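Local coordinates for protein leucine aminopeptidase A1, chloroplastic (Solanum lycopersicum, PDB 5D8N) that removes N-terminal amino acids from peptides as a magnesium-dependent hexameric M17 aminopeptidase, and takes part in wound signalling and insect defence, at residues 270-275 against 357-362. The protein carries 1 engineered substitution. Sequence-based numbering, arbitrary orientation.
Sequences AAATEN and ENMISA
The chi1 of S361, 75°, puts OG between its backbone N and carbonyl carbon, where it reaches the carbonyl oxygen of A271; that of E357, 62°, sends CG against the methyl of A272. S361 OG donates to A271 O at 2.7 Å, a direct hydrogen bond between 270-275 and 357-362. It lies in the carbonyl plane on a lone pair, with a C=O...OG angle of 111°. The same oxygen takes a weak bond from T273 N, closing an inverse gamma turn centred on A272, and S361 OG also pairs with E363 N. The turn presents two methyls to segment 357-362: A271 CB lies 3.1 Å from M359 O, while A272 CB packs 3.5 Å from E357 CG and 3.7 Å from M359 CG. Beyond CG the E357 chain is extended, bringing its carboxylate beside the N275 side chain, with CB of N275 3.4 Å from E357 OE2. Three waters complete the junction: one joins E357 O and M359 N, with a weak link to A272 N; a second accepts from N275 N and donates to E357 OE2 at 2.7 Å; a third bridges E357 N and N275 O. E357 OE1 forms a salt bridge with R366 of a second subunit, so an alanine here would probably leave that arginine without its charge partner and open a gap beside A272 CB. Two pieces of the catalytic domain thus meet where other subunits pack, and N358 ND2 bonds to OD1 of the magnesium ligand D305, placing the strand end beside the metal site. Segment 270-275 follows helix 263-269 and precedes strand 278-284, while 357-362 leaves the end of strand 347-358, whose N358 is backbone-bonded to F304 in the adjacent parallel strand 293-305.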
ATOM      1  N   ALA A 270     -24.699  -6.182  17.460  1.00 23.75           N
ATOM      2  CA  ALA A 270     -24.834  -5.202  18.531  1.00 25.89           C
ATOM      3  C   ALA A 270     -24.673  -3.761  18.042  1.00 23.92           C
ATOM      4  O   ALA A 270     -25.343  -2.854  18.530  1.00 22.54           O
ATOM      5  CB  ALA A 270     -23.821  -5.494  19.638  1.00 27.70           C
ATOM      6  N   ALA A 271     -23.816  -3.538  17.055  1.00 23.68           N
ATOM      7  CA  ALA A 271     -23.580  -2.150  16.619  1.00 26.25           C
ATOM      8  C   ALA A 271     -24.854  -1.549  16.018  1.00 26.98           C
ATOM      9  O   ALA A 271     -25.115  -0.349  16.189  1.00 28.59           O
ATOM     10  CB  ALA A 271     -22.442  -2.086  15.605  1.00 26.30           C
ATOM     11  N   ALA A 272     -25.605  -2.375  15.288  1.00 26.57           N
ATOM     12  CA  ALA A 272     -26.679  -1.916  14.414  1.00 28.12           C
ATOM     13  C   ALA A 272     -27.962  -1.715  15.205  1.00 28.75           C
ATOM     14  O   ALA A 272     -28.907  -2.507  15.100  1.00 29.43           O
ATOM     15  CB  ALA A 272     -26.910  -2.909  13.294  1.00 28.23           C
ATOM     16  N   THR A 273     -28.005  -0.620  15.953  1.00 27.59           N
ATOM     17  CA  THR A 273     -29.141  -0.361  16.836  1.00 31.16           C
ATOM     18  C   THR A 273     -30.370   0.130  16.063  1.00 30.31           C
ATOM     19  O   THR A 273     -31.492   0.045  16.554  1.00 34.31           O
ATOM     20  CB  THR A 273     -28.773   0.693  17.888  1.00 34.00           C
ATOM     21  OG1 THR A 273     -28.334   1.887  17.227  1.00 29.05           O
ATOM     22  CG2 THR A 273     -27.659   0.164  18.827  1.00 37.98           C
ATOM     23  N   GLU A 274     -30.176   0.660  14.865  1.00 29.06           N
ATOM     24  CA  GLU A 274     -31.287   1.262  14.137  1.00 31.74           C
ATOM     25  C   GLU A 274     -32.068   0.193  13.363  1.00 32.80           C
ATOM     26  O   GLU A 274     -33.261   0.348  13.125  1.00 31.74           O
ATOM     27  CB  GLU A 274     -30.771   2.326  13.180  1.00 34.29           C
ATOM     28  CG  GLU A 274     -31.863   3.142  12.502  1.00 41.28           C
ATOM     29  CD  GLU A 274     -32.670   4.030  13.452  1.00 45.13           C
ATOM     30  OE1 GLU A 274     -32.411   4.065  14.682  1.00 43.29           O
ATOM     31  OE2 GLU A 274     -33.615   4.689  12.963  1.00 49.59           O
ATOM     32  N   ASN A 275     -31.357  -0.814  12.862  1.00 29.80           N
ATOM     33  CA  ASN A 275     -31.969  -1.945  12.161  1.00 28.36           C
ATOM     34  C   ASN A 275     -31.713  -3.242  12.936  1.00 26.01           C
ATOM     35  O   ASN A 275     -30.756  -3.974  12.676  1.00 25.56           O
ATOM     36  CB  ASN A 275     -31.404  -2.079  10.735  1.00 28.74           C
ATOM     37  CG  ASN A 275     -31.724  -0.884   9.862  1.00 28.64           C
ATOM     38  OD1 ASN A 275     -30.844  -0.301   9.229  1.00 34.67           O
ATOM     39  ND2 ASN A 275     -32.990  -0.539   9.780  1.00 27.49           N
ATOM     40  N   GLU A 357     -27.323  -6.643  10.351  1.00 23.40           N
ATOM     41  CA  GLU A 357     -26.350  -5.859   9.613  1.00 26.27           C
ATOM     42  C   GLU A 357     -25.169  -5.549  10.507  1.00 25.84           C
ATOM     43  O   GLU A 357     -25.290  -5.504  11.726  1.00 24.11           O
ATOM     44  CB  GLU A 357     -26.952  -4.600   8.975  1.00 27.96           C
ATOM     45  CG  GLU A 357     -27.534  -3.590   9.930  1.00 27.99           C
ATOM     46  CD  GLU A 357     -27.982  -2.303   9.277  1.00 29.75           C
ATOM     47  OE1 GLU A 357     -27.944  -2.182   8.023  1.00 28.62           O
ATOM     48  OE2 GLU A 357     -28.155  -1.334  10.062  1.00 30.00           O
ATOM     49  N   ASN A 358     -23.991  -5.612   9.898  1.00 26.48           N
ATOM     50  CA  ASN A 358     -22.741  -5.421  10.613  1.00 27.10           C
ATOM     51  C   ASN A 358     -22.277  -3.971  10.462  1.00 25.27           C
ATOM     52  O   ASN A 358     -21.732  -3.595   9.421  1.00 25.22           O
ATOM     53  CB  ASN A 358     -21.679  -6.394  10.087  1.00 30.62           C
ATOM     54  CG  ASN A 358     -20.331  -6.195  10.767  1.00 35.75           C
ATOM     55  OD1 ASN A 358     -20.234  -5.468  11.752  1.00 35.82           O
ATOM     56  ND2 ASN A 358     -19.277  -6.764  10.183  1.00 36.03           N
ATOM     57  N   MET A 359     -22.552  -3.167  11.477  1.00 22.58           N
ATOM     58  CA  MET A 359     -22.322  -1.735  11.453  1.00 26.59           C
ATOM     59  C   MET A 359     -21.229  -1.304  12.451  1.00 29.14           C
ATOM     60  O   MET A 359     -20.607  -2.124  13.128  1.00 26.91           O
ATOM     61  CB  MET A 359     -23.624  -1.005  11.799  1.00 28.39           C
ATOM     62  CG  MET A 359     -24.758  -1.246  10.821  1.00 32.54           C
ATOM     63  SD  MET A 359     -24.501  -0.484   9.206  1.00 31.20           S
ATOM     64  CE  MET A 359     -25.296   1.096   9.432  1.00 30.44           C
ATOM     65  N   ILE A 360     -21.001   0.006  12.493  1.00 30.13           N
ATOM     66  CA  ILE A 360     -20.038   0.630  13.391  1.00 31.65           C
ATOM     67  C   ILE A 360     -20.726   1.686  14.248  1.00 27.80           C
ATOM     68  O   ILE A 360     -21.365   2.615  13.727  1.00 26.55           O
ATOM     69  CB  ILE A 360     -18.935   1.311  12.560  1.00 34.23           C
ATOM     70  CG1 ILE A 360     -18.128   0.243  11.818  1.00 38.10           C
ATOM     71  CG2 ILE A 360     -18.039   2.125  13.471  1.00 33.41           C
ATOM     72  CD1 ILE A 360     -17.268   0.797  10.707  1.00 39.48           C
ATOM     73  N   SER A 361     -20.601   1.514  15.562  1.00 25.43           N
ATOM     74  CA  SER A 361     -21.237   2.414  16.521  1.00 26.43           C
ATOM     75  C   SER A 361     -20.656   2.184  17.904  1.00 25.20           C
ATOM     76  O   SER A 361     -19.869   1.260  18.133  1.00 24.83           O
ATOM     77  CB  SER A 361     -22.744   2.154  16.590  1.00 28.22           C
ATOM     78  OG  SER A 361     -23.016   0.965  17.319  1.00 25.16           O
ATOM     79  N   ALA A 362     -21.053   3.035  18.836  1.00 27.49           N
ATOM     80  CA  ALA A 362     -20.574   2.910  20.223  1.00 30.54           C
ATOM     81  C   ALA A 362     -20.987   1.580  20.884  1.00 28.92           C
ATOM     82  O   ALA A 362     -20.351   1.148  21.858  1.00 29.32           O
ATOM     83  CB  ALA A 362     -21.065   4.095  21.050  1.00 30.30           C
TER
HETATM   84  O   HOH W   1     -23.892  -4.582  13.836  1.00 21.76           O
HETATM   85  O   HOH W   2     -28.257   0.117  12.377  1.00 19.98           O
HETATM   86  O   HOH W   3     -29.014  -6.112  12.661  1.00 26.18           O